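Local coordinates for protein (superoxide dismutase) (Aquifex pyrophilus, PDB 1COJ), which converts superoxide radicals into hydrogen peroxide and oxygen, using one iron ion in each subunit of a homotetramer, at residues A[66-69]-A[70-73]; A[188-191]-A[192-196]; A[26-29]-A[30-34]; A[132-135]-A[136-139]. One frame throughout, in Å; residues are numbered along the deposited sequence.

Contact 1 of 4, residues A[66-69]-A[70-73]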
# COMPACT_ATOMS: atom_id res chain seq x y z
N GLU A 66 -14.35 3.73 1.09
CA GLU A 66 -13.86 3.37 -0.25
C GLU A 66 -13.87 4.56 -1.21
O GLU A 66 -12.92 4.73 -1.99
CB GLU A 66 -14.67 2.21 -0.83
CG GLU A 66 -14.97 1.07 0.15
CD GLU A 66 -13.78 0.63 0.98
OE1 GLU A 66 -13.96 0.41 2.20
OE2 GLU A 66 -12.66 0.48 0.44
N LEU A 67 -14.91 5.38 -1.12
CA LEU A 67 -15.02 6.57 -1.97
C LEU A 67 -13.90 7.57 -1.65
O LEU A 67 -13.30 8.15 -2.55
CB LEU A 67 -16.39 7.23 -1.78
CG LEU A 67 -17.57 6.55 -2.48
CD1 LEU A 67 -18.90 6.99 -1.88
CD2 LEU A 67 -17.51 6.86 -3.97
N LYS A 68 -13.61 7.75 -0.36
CA LYS A 68 -12.57 8.67 0.05
C LYS A 68 -11.18 8.16 -0.35
O LYS A 68 -10.29 8.95 -0.68
CB LYS A 68 -12.63 8.93 1.56
CG LYS A 68 -13.88 9.66 2.02
CD LYS A 68 -13.97 11.07 1.44
CE LYS A 68 -12.83 11.96 1.94
NZ LYS A 68 -12.95 13.35 1.45
N VAL A 69 -11.00 6.84 -0.30
CA VAL A 69 -9.73 6.23 -0.68
C VAL A 69 -9.45 6.51 -2.16
O VAL A 69 -8.42 7.09 -2.50
CB VAL A 69 -9.72 4.70 -0.45
CG1 VAL A 69 -8.48 4.08 -1.06
CG2 VAL A 69 -9.76 4.39 1.04
N GLU A 70 -10.40 6.17 -3.02
CA GLU A 70 -10.21 6.38 -4.45
C GLU A 70 -10.28 7.85 -4.86
O GLU A 70 -9.80 8.22 -5.93
CB GLU A 70 -11.17 5.52 -5.27
CG GLU A 70 -11.16 4.03 -4.89
CD GLU A 70 -9.81 3.34 -5.07
OE1 GLU A 70 -9.73 2.12 -4.80
OE2 GLU A 70 -8.81 3.98 -5.47
N GLU A 71 -10.84 8.69 -4.00
CA GLU A 71 -10.90 10.11 -4.31
C GLU A 71 -9.47 10.64 -4.41
O GLU A 71 -9.17 11.43 -5.30
CB GLU A 71 -11.66 10.88 -3.24
CG GLU A 71 -11.80 12.37 -3.55
CD GLU A 71 -12.49 13.14 -2.44
OE1 GLU A 71 -12.21 12.85 -1.26
OE2 GLU A 71 -13.32 14.04 -2.74
N THR A 72 -8.60 10.19 -3.51
CA THR A 72 -7.21 10.64 -3.52
C THR A 72 -6.47 10.09 -4.74
O THR A 72 -5.65 10.79 -5.34
CB THR A 72 -6.43 10.24 -2.23
OG1 THR A 72 -6.35 8.81 -2.12
CG2 THR A 72 -7.11 10.80 -0.99
N PHE A 73 -6.79 8.86 -5.13
CA PHE A 73 -6.16 8.23 -6.28
C PHE A 73 -6.47 9.00 -7.56
O PHE A 73 -5.57 9.37 -8.31
CB PHE A 73 -6.63 6.77 -6.43
CG PHE A 73 -5.97 6.04 -7.57
CD1 PHE A 73 -4.67 5.55 -7.43
CD2 PHE A 73 -6.63 5.86 -8.78
CE1 PHE A 73 -4.04 4.90 -8.49
CE2 PHE A 73 -6.02 5.21 -9.84
CZ PHE A 73 -4.71 4.73 -9.70
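Lys68 and Glu71 form a salt bridge one turn apart on helix 63-86, in the alpha-hairpin domain; this is a local, largely buried contact along one helix, at a subunit interface. Lys68 NZ lies 2.9 Å from Glu71 OE1, on its syn lone pair, the side of the other oxygen. The two side chains run alongside each other. The Lys68 chain is bent at both chi2 and chi3, which curls its ammonium forward to Glu71, while Glu71 is extended, its CG opposite the backbone N (chi1 -177°). The bend also lays Lys68 CE 3.4 Å from Glu71 OE1. The lysine has a second acceptor, Val142 O of the third subunit.

A second side-chain bond turns inward on the backbone. Thr72 OG1 donates to Val69 O over 2.7 Å, in the carbonyl plane, and its chi1 of 63° is what swings the hydroxyl back toward that carbonyl; OG1 is also hydrogen-bonded to Asn149 OD1. Val69 O also receives Thr72 N, but weakly. The straightest helix bond here is Glu70 N to Glu66 O, 3.1 Å long, and Glu70 CG packs 3.5 Å from the same Glu66 O.

The carboxylate of Glu70 looks outward, to Arg65 of the second subunit and Arg126 of the fourth; Arg126 also makes a cation-pi contact with Phe73. With Glu66 OE2 close to Glu70 OE1 of the second subunit, these arginines would be expected to offset the negative charge gathered there. The chemistry thus divides the stretch: Lys68 and Glu71 probably offset each other, whereas Glu70 pairs with other chains.

Contact 2 of 4, residues A[188-191]-A[192-196]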
# COMPACT_ATOMS: atom_id res chain seq x y z
N ILE A 188 11.53 20.21 -21.22
CA ILE A 188 11.05 20.99 -20.08
C ILE A 188 10.86 22.46 -20.40
O ILE A 188 11.75 23.12 -20.94
CB ILE A 188 11.99 20.85 -18.85
CG1 ILE A 188 11.94 19.41 -18.32
CG2 ILE A 188 11.56 21.82 -17.76
CD1 ILE A 188 12.84 19.16 -17.12
N ASN A 189 9.66 22.96 -20.10
CA ASN A 189 9.34 24.36 -20.30
C ASN A 189 9.71 25.07 -19.00
O ASN A 189 8.93 25.09 -18.04
CB ASN A 189 7.84 24.53 -20.58
CG ASN A 189 7.47 25.97 -20.90
OD1 ASN A 189 8.15 26.92 -20.51
ND2 ASN A 189 6.38 26.13 -21.63
N TRP A 190 10.91 25.64 -18.96
CA TRP A 190 11.40 26.33 -17.78
C TRP A 190 10.64 27.59 -17.39
O TRP A 190 10.73 28.03 -16.25
CB TRP A 190 12.89 26.61 -17.90
CG TRP A 190 13.69 25.36 -17.82
CD1 TRP A 190 14.27 24.67 -18.85
CD2 TRP A 190 13.97 24.61 -16.63
NE1 TRP A 190 14.88 23.54 -18.38
CE2 TRP A 190 14.71 23.47 -17.02
CE3 TRP A 190 13.65 24.78 -15.28
CZ2 TRP A 190 15.15 22.51 -16.10
CZ3 TRP A 190 14.09 23.83 -14.36
CH2 TRP A 190 14.83 22.71 -14.78
N ASP A 191 9.89 28.16 -18.33
CA ASP A 191 9.10 29.35 -18.02
C ASP A 191 8.04 28.93 -17.00
O ASP A 191 7.79 29.63 -16.02
CB ASP A 191 8.42 29.89 -19.28
CG ASP A 191 9.39 30.58 -20.23
OD1 ASP A 191 10.61 30.61 -19.97
OD2 ASP A 191 8.92 31.12 -21.26
N VAL A 192 7.46 27.76 -17.24
CA VAL A 192 6.43 27.19 -16.36
C VAL A 192 7.02 26.86 -14.98
O VAL A 192 6.49 27.28 -13.95
CB VAL A 192 5.80 25.92 -16.99
CG1 VAL A 192 4.88 25.21 -16.00
CG2 VAL A 192 5.00 26.31 -18.23
N VAL A 193 8.13 26.13 -14.98
CA VAL A 193 8.79 25.74 -13.73
C VAL A 193 9.23 26.96 -12.92
O VAL A 193 9.03 27.01 -11.70
CB VAL A 193 10.00 24.82 -14.00
CG1 VAL A 193 10.67 24.42 -12.68
CG2 VAL A 193 9.55 23.58 -14.76
N ASN A 194 9.82 27.96 -13.58
CA ASN A 194 10.28 29.16 -12.89
C ASN A 194 9.12 29.90 -12.22
O ASN A 194 9.27 30.43 -11.11
CB ASN A 194 11.00 30.10 -13.86
CG ASN A 194 12.33 29.55 -14.34
OD1 ASN A 194 12.92 30.08 -15.28
ND2 ASN A 194 12.81 28.48 -13.72
N GLU A 195 7.97 29.93 -12.89
CA GLU A 195 6.80 30.59 -12.34
C GLU A 195 6.30 29.83 -11.12
O GLU A 195 5.94 30.44 -10.11
CB GLU A 195 5.67 30.69 -13.37
CG GLU A 195 4.38 31.21 -12.77
CD GLU A 195 3.33 31.56 -13.80
OE1 GLU A 195 2.74 32.65 -13.68
OE2 GLU A 195 3.09 30.75 -14.72
N ARG A 196 6.29 28.51 -11.22
CA ARG A 196 5.86 27.66 -10.11
C ARG A 196 6.74 27.95 -8.90
O ARG A 196 6.25 28.09 -7.78
CB ARG A 196 5.96 26.18 -10.48
CG ARG A 196 4.97 25.72 -11.53
CD ARG A 196 5.13 24.24 -11.80
NE ARG A 196 4.23 23.77 -12.86
CZ ARG A 196 4.34 22.59 -13.47
NH1 ARG A 196 5.30 21.75 -13.13
NH2 ARG A 196 3.51 22.28 -14.45
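Asn189 caps the first turn of helix 190-207, and it meets Val192 with both its backbone and its side chain. A chi1 of -176° folds the carboxamide forward so that OD1 faces the amides at the start of the helix. It accepts from Asp191 N at 3.1 Å and from Val192 N at 3.4 Å, both weak bonds. Val192 N has a further weak bond to Asn189 O, so its proton is shared between two oxygens of one residue. Asn189 O also takes Val193 N in a weak bond of 3.3 Å, though well aligned (166°).

From there the regular pattern sets in: Asn194 N gives a firm 2.8 Å bond to Trp190 O, and Glu195 N one of 3.1 Å to Asp191 O. Several polar ends look outside the segment. Asn189 ND2 is weakly bonded to Thr89 OG1, Asp191 OD2 is in a salt bridge with Lys93, and Glu195 OE1 pairs with Lys212 of the third subunit. Arg196 gives NH1 to Leu159 O and NH2 to Leu83 O.

Beside this polar cap lies an apolar patch. The Trp190 indole and Val193 run side by side, with CZ3 3.9 Å from Val193 CG1. One face of the indole is covered by Ile188 CG2, which stands 3.6 Å above the middle of the ring and also touches Val193 CG2 at 4.0 Å. Val192 CG2, by contrast, packs crosswise against the Asn189 amide. The patch meets helix 98-107 and strand 157-163: Trp190 rests on Leu100 of the helix, and both Trp190 and Val193 lean on Ile160 of the strand.

Contact 3 of 4, residues A[26-29]-A[30-34]. With FE (Fe (III) ion), chain B.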
# COMPACT_ATOMS: atom_id res chain seq x y z
N PRO A 26 -2.86 8.18 -26.09
CA PRO A 26 -3.56 7.41 -25.07
C PRO A 26 -3.34 7.94 -23.65
O PRO A 26 -4.24 7.87 -22.81
CB PRO A 26 -2.99 6.00 -25.24
CG PRO A 26 -1.60 6.26 -25.71
CD PRO A 26 -1.80 7.37 -26.72
N HIS A 27 -2.17 8.50 -23.40
CA HIS A 27 -1.84 9.03 -22.08
C HIS A 27 -2.77 10.18 -21.71
O HIS A 27 -3.32 10.21 -20.60
CB HIS A 27 -0.38 9.49 -22.03
CG HIS A 27 0.18 9.60 -20.65
ND1 HIS A 27 1.44 10.08 -20.36
CD2 HIS A 27 -0.37 9.28 -19.45
CE1 HIS A 27 1.61 10.03 -19.03
NE2 HIS A 27 0.53 9.55 -18.43
N PHE A 28 -2.99 11.09 -22.65
CA PHE A 28 -3.84 12.25 -22.43
C PHE A 28 -5.33 11.95 -22.58
O PHE A 28 -6.13 12.23 -21.69
CB PHE A 28 -3.45 13.39 -23.38
CG PHE A 28 -4.04 14.71 -23.02
CD1 PHE A 28 -3.34 15.60 -22.20
CD2 PHE A 28 -5.30 15.08 -23.48
CE1 PHE A 28 -3.90 16.83 -21.84
CE2 PHE A 28 -5.87 16.31 -23.13
CZ PHE A 28 -5.16 17.19 -22.31
N GLU A 29 -5.69 11.35 -23.72
CA GLU A 29 -7.08 11.05 -24.03
C GLU A 29 -7.73 9.92 -23.23
O GLU A 29 -8.93 9.99 -22.96
CB GLU A 29 -7.23 10.77 -25.53
CG GLU A 29 -6.80 11.92 -26.43
CD GLU A 29 -7.60 13.19 -26.22
OE1 GLU A 29 -8.78 13.11 -25.80
OE2 GLU A 29 -7.05 14.28 -26.48
N ALA A 30 -6.98 8.89 -22.87
CA ALA A 30 -7.56 7.78 -22.13
C ALA A 30 -7.30 7.81 -20.63
O ALA A 30 -8.24 7.83 -19.83
CB ALA A 30 -7.11 6.45 -22.72
N HIS A 31 -6.03 7.83 -20.26
CA HIS A 31 -5.65 7.83 -18.85
C HIS A 31 -6.02 9.10 -18.10
O HIS A 31 -6.81 9.05 -17.16
CB HIS A 31 -4.16 7.54 -18.71
CG HIS A 31 -3.78 6.18 -19.21
ND1 HIS A 31 -4.21 5.02 -18.60
CD2 HIS A 31 -3.06 5.79 -20.29
CE1 HIS A 31 -3.78 3.98 -19.29
NE2 HIS A 31 -3.08 4.41 -20.32
N TYR A 32 -5.46 10.23 -18.52
CA TYR A 32 -5.75 11.50 -17.87
C TYR A 32 -7.25 11.79 -17.78
O TYR A 32 -7.79 12.05 -16.70
CB TYR A 32 -5.01 12.62 -18.60
CG TYR A 32 -5.52 14.02 -18.30
CD1 TYR A 32 -5.59 14.50 -16.99
CD2 TYR A 32 -5.94 14.85 -19.33
CE1 TYR A 32 -6.08 15.78 -16.72
CE2 TYR A 32 -6.43 16.13 -19.07
CZ TYR A 32 -6.50 16.59 -17.77
OH TYR A 32 -6.98 17.86 -17.54
N LYS A 33 -7.94 11.73 -18.92
CA LYS A 33 -9.36 12.00 -18.94
C LYS A 33 -10.16 10.97 -18.15
O LYS A 33 -11.24 11.29 -17.63
CB LYS A 33 -9.85 12.12 -20.38
CG LYS A 33 -9.25 13.32 -21.09
CD LYS A 33 -9.90 13.60 -22.43
CE LYS A 33 -9.35 14.88 -23.02
NZ LYS A 33 -10.05 15.23 -24.29
N GLY A 34 -9.60 9.77 -17.99
CA GLY A 34 -10.26 8.73 -17.23
C GLY A 34 -10.30 9.07 -15.75
O GLY A 34 -11.28 8.78 -15.06
FE FE B . 0.38 8.78 -16.45
O HOH W 1 0.46 8.14 -14.55
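Lys33 reaches back one turn to Glu29 on helix 21-47, and each atom along its chain has a neighbour. CB sits 3.5 Å from Glu29 O and CG 3.4 Å from Phe28 O. CD comes to 3.6 Å from Glu29 OE1. CE passes 3.8 Å from Phe28 CE2, and NZ closes a salt bridge of 2.9 Å with Glu29 OE1, meeting it on the syn side but 23° out of the carboxylate plane. The lysine is extended beyond CG while Glu29 bends at chi2 to meet it; NZ also makes a salt bridge to Asp9 OD1, and Lys12 pairs with Glu29 OE2. With an alanine in place of Lys33, Glu29 OE1 and Asp9 would probably lose the cation they share, and Phe28 CE2 its contact with CE.

Tyr32 turns its edge to a face of Phe28, ring centroids 4.9 Å apart and planes at 53°. The backbone beneath widens into pi-type turns: His31 N, five residues on, joins Ala30 N, four on, at Pro26 O, and Tyr32 N bonds His27 O.

On another side of the helix, His27 NE2 binds the iron at 2.1 Å, directly across the metal from a water; His81, Asp163 and His167 complete the site. The salt bridges of Lys33 to Asp9 and of Glu29 to Lys12 thus tie the helix that carries this ligand to the N-terminal segment.

Contact 4 of 4, residues A[132-135]-A[136-139]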
# COMPACT_ATOMS: atom_id res chain seq x y z
N GLY A 132 10.02 19.25 -5.38
CA GLY A 132 9.13 20.28 -4.89
C GLY A 132 9.63 20.97 -3.65
O GLY A 132 10.71 20.64 -3.14
N LEU A 133 8.88 21.95 -3.18
CA LEU A 133 9.24 22.69 -1.98
C LEU A 133 8.44 22.15 -0.79
O LEU A 133 7.21 22.13 -0.81
CB LEU A 133 8.95 24.19 -2.15
CG LEU A 133 9.34 25.08 -0.96
CD1 LEU A 133 10.85 25.25 -0.90
CD2 LEU A 133 8.67 26.43 -1.10
N ASP A 134 9.17 21.69 0.22
CA ASP A 134 8.57 21.17 1.44
C ASP A 134 8.24 22.40 2.30
O ASP A 134 9.15 23.05 2.83
CB ASP A 134 9.58 20.25 2.13
CG ASP A 134 9.19 19.90 3.56
OD1 ASP A 134 10.11 19.64 4.36
OD2 ASP A 134 7.99 19.88 3.89
N ILE A 135 6.96 22.70 2.47
CA ILE A 135 6.56 23.87 3.25
C ILE A 135 6.92 23.82 4.73
O ILE A 135 6.95 24.85 5.39
CB ILE A 135 5.05 24.18 3.13
CG1 ILE A 135 4.22 23.02 3.68
CG2 ILE A 135 4.70 24.48 1.69
CD1 ILE A 135 2.76 23.36 3.89
N PHE A 136 7.22 22.63 5.24
CA PHE A 136 7.56 22.48 6.65
C PHE A 136 9.02 22.81 6.96
O PHE A 136 9.32 23.22 8.08
CB PHE A 136 7.18 21.09 7.16
CG PHE A 136 5.72 20.77 6.99
CD1 PHE A 136 4.74 21.47 7.70
CD2 PHE A 136 5.31 19.79 6.09
CE1 PHE A 136 3.39 21.19 7.52
CE2 PHE A 136 3.96 19.51 5.90
CZ PHE A 136 3.00 20.22 6.62
N SER A 137 9.90 22.69 5.97
CA SER A 137 11.32 22.98 6.18
C SER A 137 11.82 24.10 5.27
O SER A 137 12.89 24.66 5.49
CB SER A 137 12.15 21.73 5.94
OG SER A 137 12.19 21.40 4.56
N GLY A 138 11.04 24.42 4.24
CA GLY A 138 11.42 25.46 3.30
C GLY A 138 12.54 25.00 2.38
O GLY A 138 13.20 25.82 1.75
N ARG A 139 12.73 23.69 2.28
CA ARG A 139 13.77 23.12 1.44
C ARG A 139 13.22 22.36 0.24
O ARG A 139 12.11 21.81 0.30
CB ARG A 139 14.65 22.18 2.26
CG ARG A 139 15.38 22.84 3.41
CD ARG A 139 15.87 21.80 4.42
NE ARG A 139 16.79 20.83 3.84
CZ ARG A 139 18.00 21.12 3.38
NH1 ARG A 139 18.46 22.36 3.42
NH2 ARG A 139 18.78 20.15 2.90
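A beta hairpin turns here between strands 128-134 and 139-145, with Asp134 at its mouth bonded to Phe136, Ser137, Gly138 and Arg139. Asp134 N donates to Arg139 O at 2.9 Å, nearly straight at 171°. Asp134 O takes two amides: Gly138 N at 2.7 Å, almost in line with the carbonyl bond, and Ser137 N from well above the carbonyl plane. Gly138 adopts a positive phi, which lets the chain swing back.

The Asp134 carboxylate, carried away from its own backbone N by a chi1 of 167°, arches over the loop. OD1 receives the Ser137 hydroxyl at 2.7 Å and OD2 receives Phe136 N at 3.2 Å, both from out of the carboxylate plane; Tyr75 of the third subunit adds a weak bond to OD1. Replacing the aspartate by an alanine would probably leave Phe136 N and Ser137 OG without their acceptors and the loop freer to flex. Ser137 OG in turn accepts from Arg139 N, an ST turn.

The Phe136 side chain packs on Phe210 and Ile211, and on Tyr75 of the third subunit. Ile135 CG1 makes a CH-pi contact with Phe136, lying 4.0 Å from the ring centroid and only 4° off its normal.

Contact 3 holds an iron ligand, and contact 1 follows it along the two successive helices 21-47 and 63-86; their centres are 19 Å apart and nearest atoms about 8 Å. Contact 1 is itself close to the metal only at its Phe73 end, whose side chain is about 9 Å from the iron, and its helix goes on to supply His81. Contacts 2 and 4 belong to the C-terminal domain, with nearest atoms about 7 Å apart, and lie away from the site; the centre of contact 4 is 31 Å from that of contact 3, across the middle of the chain. Contacts 1, 2 and 4 all touch the third subunit, while contacts 1 and 3 both touch the fourth.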